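Local coordinates for UPF0033 domain-containing protein (Desulfitobacterium hafniense, PDB 3HZ7) that is of unknown function but, as the TusA-family domain of a longer protein, probably carries or transfers sulfur as a persulfide, at residues A[1-9]-A[30-38]; A[45-56]-A[66-74]. All coordinates share one frame; numbering follows the deposited sequence.

Contact 1 of 2, residues A[1-9]-A[30-38]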
HETATM    1  N   MSE A   1       6.071  -7.947  -8.749  1.00 26.43           N
HETATM    2  CA  MSE A   1       5.624  -6.856  -7.841  1.00 28.73           C
HETATM    3  C   MSE A   1       4.525  -5.997  -8.498  1.00 22.98           C
HETATM    4  O   MSE A   1       4.377  -6.029  -9.713  1.00 29.16           O
HETATM    5  CB  MSE A   1       6.836  -5.979  -7.464  1.00 26.05           C
HETATM    6  CG  MSE A   1       6.486  -4.804  -6.570  1.00 42.11           C
HETATM    7 SE   MSE A   1       7.949  -3.480  -6.465  1.00 66.86          SE
HETATM    8  CE  MSE A   1       7.759  -2.928  -4.618  1.00 41.66           C
ATOM      9  N   ILE A   2       3.730  -5.275  -7.710  1.00 21.39           N
ATOM     10  CA  ILE A   2       2.686  -4.419  -8.256  1.00 19.36           C
ATOM     11  C   ILE A   2       2.718  -3.023  -7.597  1.00 20.30           C
ATOM     12  O   ILE A   2       2.830  -2.904  -6.381  1.00 20.01           O
ATOM     13  CB  ILE A   2       1.273  -5.090  -8.126  1.00 29.63           C
ATOM     14  CG1 ILE A   2       0.177  -4.171  -8.665  1.00 31.74           C
ATOM     15  CG2 ILE A   2       0.918  -5.355  -6.692  1.00 34.92           C
ATOM     16  CD1 ILE A   2      -0.281  -3.146  -7.696  1.00 33.65           C
ATOM     17  N   THR A   3       2.678  -1.989  -8.428  1.00 16.90           N
ATOM     18  CA  THR A   3       2.695  -0.594  -7.989  1.00 15.69           C
ATOM     19  C   THR A   3       1.409   0.080  -8.380  1.00 18.78           C
ATOM     20  O   THR A   3       0.996   0.037  -9.544  1.00 18.52           O
ATOM     21  CB  THR A   3       3.902   0.164  -8.562  1.00 23.08           C
ATOM     22  OG1 THR A   3       5.059  -0.489  -8.055  1.00 23.17           O
ATOM     23  CG2 THR A   3       3.972   1.711  -8.038  1.00 17.09           C
ATOM     24  N   ILE A   4       0.728   0.593  -7.365  1.00 14.05           N
ATOM     25  CA  ILE A   4      -0.522   1.267  -7.554  1.00 15.34           C
ATOM     26  C   ILE A   4      -0.301   2.781  -7.434  1.00 19.58           C
ATOM     27  O   ILE A   4       0.115   3.235  -6.387  1.00 22.40           O
ATOM     28  CB  ILE A   4      -1.536   0.847  -6.477  1.00 17.37           C
ATOM     29  CG1 ILE A   4      -1.750  -0.704  -6.605  1.00 26.75           C
ATOM     30  CG2 ILE A   4      -2.905   1.780  -6.622  1.00 11.59           C
ATOM     31  CD1 ILE A   4      -2.896  -1.350  -5.863  1.00 19.71           C
ATOM     32  N   ASP A   5      -0.558   3.544  -8.490  1.00 15.41           N
ATOM     33  CA  ASP A   5      -0.418   5.012  -8.359  1.00 21.05           C
ATOM     34  C   ASP A   5      -1.805   5.498  -7.956  1.00 22.64           C
ATOM     35  O   ASP A   5      -2.760   5.411  -8.730  1.00 21.20           O
ATOM     36  CB  ASP A   5      -0.050   5.668  -9.692  1.00 23.57           C
ATOM     37  CG  ASP A   5       0.009   7.209  -9.600  1.00 26.46           C
ATOM     38  OD1 ASP A   5      -0.556   7.811  -8.657  1.00 24.18           O
ATOM     39  OD2 ASP A   5       0.625   7.798 -10.498  1.00 28.83           O
ATOM     40  N   ALA A   6      -1.917   5.950  -6.719  1.00 21.44           N
ATOM     41  CA  ALA A   6      -3.167   6.444  -6.180  1.00 20.45           C
ATOM     42  C   ALA A   6      -3.007   7.926  -5.813  1.00 19.38           C
ATOM     43  O   ALA A   6      -3.711   8.429  -4.916  1.00 26.10           O
ATOM     44  CB  ALA A   6      -3.507   5.674  -4.967  1.00 19.98           C
ATOM     45  N   LEU A   7      -2.102   8.622  -6.482  1.00 23.70           N
ATOM     46  CA  LEU A   7      -1.888  10.040  -6.166  1.00 25.07           C
ATOM     47  C   LEU A   7      -3.121  10.809  -6.606  1.00 27.90           C
ATOM     48  O   LEU A   7      -3.690  10.530  -7.660  1.00 30.19           O
ATOM     49  CB  LEU A   7      -0.643  10.571  -6.883  1.00 29.60           C
ATOM     50  CG  LEU A   7       0.676   9.927  -6.413  1.00 19.35           C
ATOM     51  CD1 LEU A   7       1.763  10.293  -7.401  1.00 22.81           C
ATOM     52  CD2 LEU A   7       1.035  10.363  -5.002  1.00 26.72           C
ATOM     53  N   GLY A   8      -3.570  11.746  -5.782  1.00 29.71           N
ATOM     54  CA  GLY A   8      -4.751  12.505  -6.152  1.00 36.65           C
ATOM     55  C   GLY A   8      -6.047  11.837  -5.723  1.00 40.09           C
ATOM     56  O   GLY A   8      -7.090  12.479  -5.766  1.00 34.13           O
ATOM     57  N   GLN A   9      -5.992  10.564  -5.309  1.00 34.07           N
ATOM     58  CA  GLN A   9      -7.197   9.852  -4.893  1.00 30.64           C
ATOM     59  C   GLN A   9      -7.446  10.026  -3.412  1.00 27.39           C
ATOM     60  O   GLN A   9      -6.509  10.012  -2.607  1.00 31.10           O
ATOM     61  CB  GLN A   9      -7.094   8.354  -5.265  1.00 28.36           C
ATOM     62  CG  GLN A   9      -7.173   8.086  -6.771  1.00 38.21           C
ATOM     63  CD  GLN A   9      -8.613   8.210  -7.329  1.00 50.03           C
ATOM     64  OE1 GLN A   9      -8.848   8.249  -8.563  1.00 44.63           O
ATOM     65  NE2 GLN A   9      -9.579   8.276  -6.418  1.00 45.87           N
ATOM     66  N   GLY A  30       3.511 -11.711  -2.286  1.00 24.25           N
ATOM     67  CA  GLY A  30       4.155 -10.823  -3.218  1.00 21.85           C
ATOM     68  C   GLY A  30       4.261  -9.455  -2.580  1.00 20.53           C
ATOM     69  O   GLY A  30       4.143  -9.318  -1.335  1.00 24.71           O
ATOM     70  N   VAL A  31       4.423  -8.444  -3.423  1.00 22.94           N
ATOM     71  CA  VAL A  31       4.634  -7.087  -2.931  1.00 22.89           C
ATOM     72  C   VAL A  31       3.710  -6.099  -3.585  1.00 21.19           C
ATOM     73  O   VAL A  31       3.592  -6.120  -4.806  1.00 17.92           O
ATOM     74  CB  VAL A  31       6.090  -6.645  -3.225  1.00 22.86           C
ATOM     75  CG1 VAL A  31       6.320  -5.269  -2.597  1.00 19.57           C
ATOM     76  CG2 VAL A  31       7.123  -7.696  -2.665  1.00 19.91           C
ATOM     77  N   VAL A  32       3.051  -5.232  -2.786  1.00 19.66           N
ATOM     78  CA  VAL A  32       2.189  -4.222  -3.385  1.00 17.97           C
ATOM     79  C   VAL A  32       2.694  -2.887  -2.884  1.00 14.52           C
ATOM     80  O   VAL A  32       2.729  -2.626  -1.663  1.00 21.73           O
ATOM     81  CB  VAL A  32       0.660  -4.412  -3.007  1.00 23.76           C
ATOM     82  CG1 VAL A  32      -0.204  -3.256  -3.636  1.00 18.39           C
ATOM     83  CG2 VAL A  32       0.130  -5.840  -3.496  1.00 17.69           C
ATOM     84  N   THR A  33       3.127  -2.031  -3.784  1.00 18.25           N
ATOM     85  CA  THR A  33       3.567  -0.690  -3.347  1.00 19.15           C
ATOM     86  C   THR A  33       2.463   0.250  -3.807  1.00 22.16           C
ATOM     87  O   THR A  33       1.859   0.032  -4.885  1.00 20.26           O
ATOM     88  CB  THR A  33       4.857  -0.230  -3.952  1.00 13.36           C
ATOM     89  OG1 THR A  33       5.067  -0.913  -5.155  1.00 45.69           O
ATOM     90  CG2 THR A  33       5.951  -0.586  -3.119  1.00 42.15           C
ATOM     91  N   VAL A  34       2.209   1.275  -2.991  1.00 19.62           N
ATOM     92  CA  VAL A  34       1.167   2.247  -3.292  1.00 16.91           C
ATOM     93  C   VAL A  34       1.699   3.663  -3.181  1.00 17.14           C
ATOM     94  O   VAL A  34       2.311   4.014  -2.169  1.00 19.41           O
ATOM     95  CB  VAL A  34       0.008   2.116  -2.279  1.00 18.71           C
ATOM     96  CG1 VAL A  34      -1.276   2.902  -2.802  1.00 14.57           C
ATOM     97  CG2 VAL A  34      -0.236   0.647  -1.963  1.00 20.54           C
ATOM     98  N   LEU A  35       1.471   4.469  -4.196  1.00 15.21           N
ATOM     99  CA  LEU A  35       1.868   5.876  -4.124  1.00 18.87           C
ATOM    100  C   LEU A  35       0.680   6.750  -3.608  1.00 21.35           C
ATOM    101  O   LEU A  35      -0.440   6.752  -4.221  1.00 16.73           O
ATOM    102  CB  LEU A  35       2.328   6.363  -5.498  1.00 15.69           C
ATOM    103  CG  LEU A  35       3.386   5.511  -6.216  1.00 22.40           C
ATOM    104  CD1 LEU A  35       3.728   6.139  -7.619  1.00 24.70           C
ATOM    105  CD2 LEU A  35       4.661   5.466  -5.342  1.00 24.87           C
ATOM    106  N   VAL A  36       0.878   7.419  -2.470  1.00 16.99           N
ATOM    107  CA  VAL A  36      -0.152   8.341  -1.918  1.00 19.58           C
ATOM    108  C   VAL A  36       0.436   9.732  -1.630  1.00 27.62           C
ATOM    109  O   VAL A  36       1.658   9.930  -1.575  1.00 20.36           O
ATOM    110  CB  VAL A  36      -0.907   7.788  -0.670  1.00 20.33           C
ATOM    111  CG1 VAL A  36      -1.698   6.571  -1.101  1.00 24.36           C
ATOM    112  CG2 VAL A  36       0.092   7.432   0.543  1.00 19.28           C
ATOM    113  N   ASP A  37      -0.446  10.730  -1.560  1.00 36.45           N
ATOM    114  CA  ASP A  37       0.010  12.093  -1.345  1.00 31.92           C
ATOM    115  C   ASP A  37      -0.351  12.685   0.013  1.00 33.15           C
ATOM    116  O   ASP A  37      -0.442  13.898   0.128  1.00 38.50           O
ATOM    117  CB  ASP A  37      -0.523  12.994  -2.457  1.00 30.78           C
ATOM    118  CG  ASP A  37      -2.061  13.077  -2.474  1.00 33.13           C
ATOM    119  OD1 ASP A  37      -2.709  12.904  -1.417  1.00 29.48           O
ATOM    120  OD2 ASP A  37      -2.618  13.343  -3.569  1.00 38.86           O
ATOM    121  N   ASN A  38      -0.576  11.867   1.035  1.00 26.36           N
ATOM    122  CA  ASN A  38      -0.874  12.454   2.345  1.00 34.25           C
ATOM    123  C   ASN A  38      -0.623  11.377   3.377  1.00 33.30           C
ATOM    124  O   ASN A  38      -0.783  10.193   3.088  1.00 31.09           O
ATOM    125  CB  ASN A  38      -2.357  12.996   2.394  1.00 34.56           C
ATOM    126  CG  ASN A  38      -3.379  11.894   2.265  1.00 24.48           C
ATOM    127  OD1 ASN A  38      -3.649  11.196   3.219  1.00 30.07           O
ATOM    128  ND2 ASN A  38      -3.915  11.701   1.068  1.00 27.71           N
TER
HETATM  129  O   HOH W   1      -3.100   9.636  -2.513  1.00 29.16           O
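T3 holds OG1 beside its own backbone N (chi1 -62°), while T33 sits at an unusual chi1 of 23°, and these two rotations bring the two hydroxyl oxygens together: T3 OG1 and T33 OG1 are 2.9 Å apart, a hydrogen bond in which either could donate. M1, a selenomethionine, sends its chain across T33 at about a right angle, and M1 CE presses on T33 CG2 at 3.3 Å, closer than ordinary carbon packing, and also rests against CG1 of V31. On the reverse face, I2 and V32 lie side by side and point the same way; I2 CG2 and V32 CG2 are likewise tight at 3.3 Å. I4 passes over V32 at a slant, its CD1 4.0 Å from V32 CG1. Strands 2-5 and 31-36 run parallel, 18° apart, and are joined through helix 13-23 as a beta-alpha-beta crossover. The inner backbone bonds are nearly straight: T33 N to I2 O, I4 N to T33 O at 2.8 Å and L35 N to I4 O at 2.9 Å. The face bearing I2, V32, I4 and V34 is turned to the helices: V32 meets L22, I4 meets R17 and A21, and V34 meets L45. A6 N still bonds L35 O, less straight, and a type II turn runs from A6 to Q9. An Asx turn overlaps its start, with D5 OD1 accepting L7 N at 2.8 Å, and L7 folds back so that CG lies against L35 CB and CD2 against the backbone of V36. D37 OD2 takes G8 N at 2.9 Å from above the carboxylate plane, while D37 OD1 receives ND2 of N38, the N-cap of helix 39-52. One water bridges A6 O and D37 N.

Contact 2 of 2, residues A[45-56]-A[66-74]; sequences LQKMAEGMGYQS and IEVTIVAGE. Unlike the reference sequence in segment 45-56: S56 (reference Ala).
I70 carries the tight part: CD1 and CG2 are packed by helix 39-52 and the chain that follows it. I70 CD1 meets M48 CE at 3.9 Å, M48 being a selenomethionine whose chain bends at chi2 and chi3 to reach it, and I70 CG2 touches both A49 CB and Y54 CB, 3.7 Å from the latter. One turn earlier on the helix, L45 CD1 comes obliquely onto V68 CG2 at 3.8 Å. A72 CB sits over a face of the Y54 ring, 4.2 Å from its centroid and 27° off the normal, a CH-pi contact. The solvent side, at exposed Q55, is looser: V71 N gives Q55 O a straight bond of 2.9 Å, but the return bond from Q55 N to V71 O is long and weak at 3.4 Å, and Q55 turns its side-chain end away. On the I70 face, the hydroxyl of S56, a position where the reference sequence has Ala, accepts from Q46 NE2 at 3.0 Å, tying the new strand back to the helix. G53 closes the helix in a Schellman motif, letting the chain reverse into strand 55-60 of the hairpin with 66-71. Helix segment 45-52 runs nearly parallel to strand 66-71 on one sheet face; L45 and M48 also touch A18 of helix 13-23, I70 reaches L22, and strand 31-36 flanks 66-71 in the sheet.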
ATOM      1  N   LEU A  45      -3.177   2.801   5.121  1.00 21.94           N
ATOM      2  CA  LEU A  45      -2.545   1.655   4.447  1.00 24.54           C
ATOM      3  C   LEU A  45      -1.794   0.768   5.437  1.00 24.87           C
ATOM      4  O   LEU A  45      -1.893  -0.454   5.328  1.00 21.69           O
ATOM      5  CB  LEU A  45      -1.615   2.152   3.320  1.00 17.39           C
ATOM      6  CG  LEU A  45      -2.321   2.642   2.045  1.00 18.02           C
ATOM      7  CD1 LEU A  45      -1.318   3.495   1.218  1.00 16.73           C
ATOM      8  CD2 LEU A  45      -2.842   1.443   1.233  1.00 25.34           C
ATOM      9  N   GLN A  46      -1.058   1.350   6.411  1.00 29.41           N
ATOM     10  CA  GLN A  46      -0.340   0.506   7.386  1.00 24.55           C
ATOM     11  C   GLN A  46      -1.258  -0.226   8.366  1.00 21.50           C
ATOM     12  O   GLN A  46      -1.025  -1.395   8.730  1.00 24.58           O
ATOM     13  CB  GLN A  46       0.711   1.311   8.169  1.00 29.03           C
ATOM     14  CG  GLN A  46       1.847   1.787   7.282  1.00 27.88           C
ATOM     15  CD  GLN A  46       3.116   2.099   8.033  1.00 32.67           C
ATOM     16  OE1 GLN A  46       3.155   2.982   8.898  1.00 29.26           O
ATOM     17  NE2 GLN A  46       4.183   1.376   7.679  1.00 21.29           N
ATOM     18  N   LYS A  47      -2.321   0.439   8.783  1.00 28.12           N
ATOM     19  CA  LYS A  47      -3.289  -0.211   9.710  1.00 30.82           C
ATOM     20  C   LYS A  47      -3.946  -1.406   9.006  1.00 28.94           C
ATOM     21  O   LYS A  47      -4.168  -2.476   9.613  1.00 26.65           O
ATOM     22  CB  LYS A  47      -4.370   0.793  10.151  1.00 33.32           C
ATOM     23  CG  LYS A  47      -3.780   2.103  10.801  1.00 35.40           C
ATOM     24  CD  LYS A  47      -4.559   2.501  12.047  1.00 42.55           C
ATOM     25  CE  LYS A  47      -4.112   3.822  12.671  1.00 51.35           C
ATOM     26  NZ  LYS A  47      -4.387   5.006  11.787  1.00 52.36           N
HETATM   27  N   MSE A  48      -4.239  -1.242   7.713  1.00 30.48           N
HETATM   28  CA  MSE A  48      -4.838  -2.338   6.929  1.00 24.89           C
HETATM   29  C   MSE A  48      -3.827  -3.435   6.785  1.00 28.66           C
HETATM   30  O   MSE A  48      -4.165  -4.624   6.892  1.00 26.34           O
HETATM   31  CB  MSE A  48      -5.288  -1.822   5.544  1.00 31.13           C
HETATM   32  CG  MSE A  48      -5.839  -2.905   4.614  1.00 38.04           C
HETATM   33 SE   MSE A  48      -4.466  -3.864   3.508  1.00 39.79          SE
HETATM   34  CE  MSE A  48      -4.079  -2.379   2.346  1.00 15.10           C
ATOM     35  N   ALA A  49      -2.556  -3.065   6.560  1.00 27.95           N
ATOM     36  CA  ALA A  49      -1.526  -4.110   6.405  1.00 30.36           C
ATOM     37  C   ALA A  49      -1.355  -4.892   7.736  1.00 30.79           C
ATOM     38  O   ALA A  49      -1.283  -6.131   7.748  1.00 27.82           O
ATOM     39  CB  ALA A  49      -0.168  -3.471   5.985  1.00 24.04           C
ATOM     40  N   GLU A  50      -1.250  -4.168   8.851  1.00 34.13           N
ATOM     41  CA  GLU A  50      -1.086  -4.861  10.128  1.00 38.19           C
ATOM     42  C   GLU A  50      -2.337  -5.703  10.311  1.00 38.64           C
ATOM     43  O   GLU A  50      -2.240  -6.898  10.600  1.00 42.30           O
ATOM     44  CB  GLU A  50      -0.883  -3.879  11.300  1.00 35.58           C
ATOM     45  CG  GLU A  50      -2.095  -3.070  11.709  1.00 54.79           C
ATOM     46  CD  GLU A  50      -1.929  -2.410  13.082  1.00 66.64           C
ATOM     47  OE1 GLU A  50      -1.795  -3.153  14.085  1.00 72.34           O
ATOM     48  OE2 GLU A  50      -1.936  -1.155  13.163  1.00 65.52           O
ATOM     49  N   GLY A  51      -3.511  -5.085  10.128  1.00 41.84           N
ATOM     50  CA  GLY A  51      -4.753  -5.835  10.220  1.00 34.90           C
ATOM     51  C   GLY A  51      -4.642  -7.174   9.497  1.00 34.75           C
ATOM     52  O   GLY A  51      -4.950  -8.214  10.084  1.00 42.90           O
HETATM   53  N   MSE A  52      -4.175  -7.184   8.249  1.00 34.05           N
HETATM   54  CA  MSE A  52      -4.026  -8.440   7.509  1.00 33.02           C
HETATM   55  C   MSE A  52      -2.806  -9.286   7.900  1.00 37.10           C
HETATM   56  O   MSE A  52      -2.639 -10.402   7.408  1.00 39.41           O
HETATM   57  CB  MSE A  52      -3.953  -8.188   6.000  1.00 40.02           C
HETATM   58  CG  MSE A  52      -5.161  -7.506   5.360  1.00 58.17           C
HETATM   59 SE   MSE A  52      -4.938  -7.362   3.399  1.00 81.72          SE
HETATM   60  CE  MSE A  52      -5.411  -9.188   2.866  1.00 70.97           C
ATOM     61  N   GLY A  53      -1.946  -8.786   8.775  1.00 39.42           N
ATOM     62  CA  GLY A  53      -0.792  -9.585   9.139  1.00 44.01           C
ATOM     63  C   GLY A  53       0.323  -9.519   8.096  1.00 43.55           C
ATOM     64  O   GLY A  53       1.052 -10.489   7.875  1.00 34.24           O
ATOM     65  N   TYR A  54       0.466  -8.353   7.477  1.00 37.67           N
ATOM     66  CA  TYR A  54       1.481  -8.179   6.469  1.00 41.61           C
ATOM     67  C   TYR A  54       2.486  -7.189   6.984  1.00 39.45           C
ATOM     68  O   TYR A  54       2.133  -6.311   7.770  1.00 37.49           O
ATOM     69  CB  TYR A  54       0.855  -7.635   5.162  1.00 34.96           C
ATOM     70  CG  TYR A  54      -0.048  -8.632   4.464  1.00 38.50           C
ATOM     71  CD1 TYR A  54       0.279  -9.983   4.423  1.00 45.76           C
ATOM     72  CD2 TYR A  54      -1.211  -8.227   3.855  1.00 41.39           C
ATOM     73  CE1 TYR A  54      -0.537 -10.906   3.779  1.00 50.90           C
ATOM     74  CE2 TYR A  54      -2.040  -9.148   3.199  1.00 52.23           C
ATOM     75  CZ  TYR A  54      -1.696 -10.474   3.172  1.00 49.76           C
ATOM     76  OH  TYR A  54      -2.500 -11.365   2.506  1.00 62.08           O
ATOM     77  N   GLN A  55       3.728  -7.339   6.538  1.00 34.65           N
ATOM     78  CA  GLN A  55       4.773  -6.391   6.884  1.00 36.98           C
ATOM     79  C   GLN A  55       4.632  -5.212   5.882  1.00 31.54           C
ATOM     80  O   GLN A  55       4.192  -5.386   4.741  1.00 27.32           O
ATOM     81  CB  GLN A  55       6.171  -7.046   6.745  1.00 36.05           C
ATOM     82  CG  GLN A  55       6.433  -8.244   7.714  1.00 47.18           C
ATOM     83  CD  GLN A  55       6.386  -7.833   9.191  1.00 54.66           C
ATOM     84  OE1 GLN A  55       7.285  -7.141   9.685  1.00 52.71           O
ATOM     85  NE2 GLN A  55       5.326  -8.246   9.893  1.00 54.94           N
ATOM     86  N   SER A  56       5.011  -4.015   6.318  1.00 29.33           N
ATOM     87  CA  SER A  56       4.966  -2.828   5.461  1.00 28.64           C
ATOM     88  C   SER A  56       5.998  -1.776   5.878  1.00 26.00           C
ATOM     89  O   SER A  56       6.485  -1.782   6.998  1.00 23.14           O
ATOM     90  CB  SER A  56       3.578  -2.184   5.516  1.00 30.93           C
ATOM     91  OG  SER A  56       3.488  -1.353   6.651  1.00 29.91           O
ATOM     92  N   ILE A  66       4.321   9.789  -1.142  1.00 21.57           N
ATOM     93  CA  ILE A  66       4.618   8.802  -0.139  1.00 20.20           C
ATOM     94  C   ILE A  66       4.463   7.386  -0.759  1.00 23.09           C
ATOM     95  O   ILE A  66       3.413   7.034  -1.363  1.00 21.52           O
ATOM     96  CB  ILE A  66       3.728   8.971   1.073  1.00 23.25           C
ATOM     97  CG1 ILE A  66       3.922  10.395   1.654  1.00 33.74           C
ATOM     98  CG2 ILE A  66       4.077   7.930   2.080  1.00 24.27           C
ATOM     99  CD1 ILE A  66       2.878  10.820   2.622  1.00 25.01           C
ATOM    100  N   GLU A  67       5.516   6.572  -0.653  1.00 25.20           N
ATOM    101  CA  GLU A  67       5.412   5.220  -1.172  1.00 19.06           C
ATOM    102  C   GLU A  67       5.299   4.270  -0.012  1.00 20.54           C
ATOM    103  O   GLU A  67       6.143   4.269   0.868  1.00 18.91           O
ATOM    104  CB  GLU A  67       6.615   4.883  -2.051  1.00 33.50           C
ATOM    105  CG  GLU A  67       6.451   3.546  -2.724  1.00 37.37           C
ATOM    106  CD  GLU A  67       7.348   3.343  -3.942  1.00 40.15           C
ATOM    107  OE1 GLU A  67       7.883   4.321  -4.491  1.00 48.51           O
ATOM    108  OE2 GLU A  67       7.498   2.190  -4.373  1.00 46.52           O
ATOM    109  N   VAL A  68       4.210   3.492   0.022  1.00 17.04           N
ATOM    110  CA  VAL A  68       3.984   2.519   1.082  1.00 17.70           C
ATOM    111  C   VAL A  68       4.136   1.146   0.413  1.00 21.60           C
ATOM    112  O   VAL A  68       3.428   0.806  -0.551  1.00 22.70           O
ATOM    113  CB  VAL A  68       2.535   2.680   1.687  1.00 14.27           C
ATOM    114  CG1 VAL A  68       2.306   1.754   2.855  1.00 17.34           C
ATOM    115  CG2 VAL A  68       2.331   4.142   2.124  1.00 20.49           C
ATOM    116  N   THR A  69       5.038   0.346   0.930  1.00 18.71           N
ATOM    117  CA  THR A  69       5.278  -0.977   0.364  1.00 25.22           C
ATOM    118  C   THR A  69       4.737  -2.058   1.297  1.00 30.74           C
ATOM    119  O   THR A  69       5.057  -2.076   2.508  1.00 27.05           O
ATOM    120  CB  THR A  69       6.778  -1.132   0.104  1.00 18.94           C
ATOM    121  OG1 THR A  69       7.181  -0.060  -0.756  1.00 22.23           O
ATOM    122  CG2 THR A  69       7.099  -2.495  -0.551  1.00 24.25           C
ATOM    123  N   ILE A  70       3.883  -2.937   0.759  1.00 23.64           N
ATOM    124  CA  ILE A  70       3.299  -3.977   1.582  1.00 21.85           C
ATOM    125  C   ILE A  70       3.707  -5.315   1.048  1.00 23.38           C
ATOM    126  O   ILE A  70       3.541  -5.602  -0.150  1.00 17.79           O
ATOM    127  CB  ILE A  70       1.722  -3.880   1.621  1.00 18.97           C
ATOM    128  CG1 ILE A  70       1.339  -2.457   2.016  1.00 22.66           C
ATOM    129  CG2 ILE A  70       1.142  -5.004   2.520  1.00 13.71           C
ATOM    130  CD1 ILE A  70      -0.224  -2.093   2.059  1.00 27.81           C
ATOM    131  N   VAL A  71       4.197  -6.160   1.956  1.00 21.88           N
ATOM    132  CA  VAL A  71       4.677  -7.476   1.588  1.00 24.44           C
ATOM    133  C   VAL A  71       3.817  -8.596   2.162  1.00 31.64           C
ATOM    134  O   VAL A  71       3.518  -8.605   3.358  1.00 31.97           O
ATOM    135  CB  VAL A  71       6.155  -7.711   2.078  1.00 26.04           C
ATOM    136  CG1 VAL A  71       6.600  -9.089   1.661  1.00 32.96           C
ATOM    137  CG2 VAL A  71       7.088  -6.671   1.495  1.00 20.50           C
ATOM    138  N   ALA A  72       3.467  -9.541   1.286  1.00 32.04           N
ATOM    139  CA  ALA A  72       2.667 -10.711   1.611  1.00 32.04           C
ATOM    140  C   ALA A  72       3.601 -11.905   1.545  1.00 31.44           C
ATOM    141  O   ALA A  72       3.466 -12.865   2.341  1.00 52.59           O
ATOM    142  CB  ALA A  72       1.497 -10.850   0.592  1.00 42.13           C
ATOM    143  N   GLY A  73       4.560 -11.869   0.635  1.00 28.93           N
ATOM    144  CA  GLY A  73       5.513 -12.954   0.588  1.00 44.11           C
ATOM    145  C   GLY A  73       6.610 -12.978  -0.472  1.00 44.23           C
ATOM    146  O   GLY A  73       7.460 -13.879  -0.435  1.00 48.48           O
ATOM    147  N   GLU A  74       6.634 -12.012  -1.390  1.00 43.96           N
ATOM    148  CA  GLU A  74       7.606 -12.048  -2.481  1.00 43.25           C
ATOM    149  C   GLU A  74       9.019 -12.265  -1.941  1.00 51.23           C
ATOM    150  O   GLU A  74       9.332 -13.338  -1.397  1.00 43.32           O
ATOM    151  CB  GLU A  74       7.533 -10.772  -3.341  1.00 38.33           C
ATOM    152  CG  GLU A  74       7.905 -10.938  -4.858  1.00 45.99           C
ATOM    153  CD  GLU A  74       7.318  -9.809  -5.819  1.00 48.58           C
ATOM    154  OE1 GLU A  74       6.072  -9.681  -6.029  1.00 26.30           O
ATOM    155  OE2 GLU A  74       8.134  -9.036  -6.374  1.00 51.80           O
TER
HETATM  156  O   HOH W   2       4.204  -9.635   5.636  1.00 44.40           O

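In the fold
Contact 1 closes before contact 2 opens along the chain, and their centres are about 11 Å apart. They share one four-stranded mixed sheet, in the order 2-5, 31-36, 66-71, 55-60: contact 1 joins the first two strands, contact 2 the last two together with helix 39-52. Strands 31-36 and 66-71 form the seam, where V32 O and I70 N are 2.7 Å apart, a probable hydrogen bond. Helices 13-23 and 39-52 cover a single face, giving a two-layer alpha/beta domain. C11, an S-mercaptocysteine in this crystal, lies between contact 1's first strand and helix 13-23, consistent with a sulfur-carrying role for this TusA-like domain.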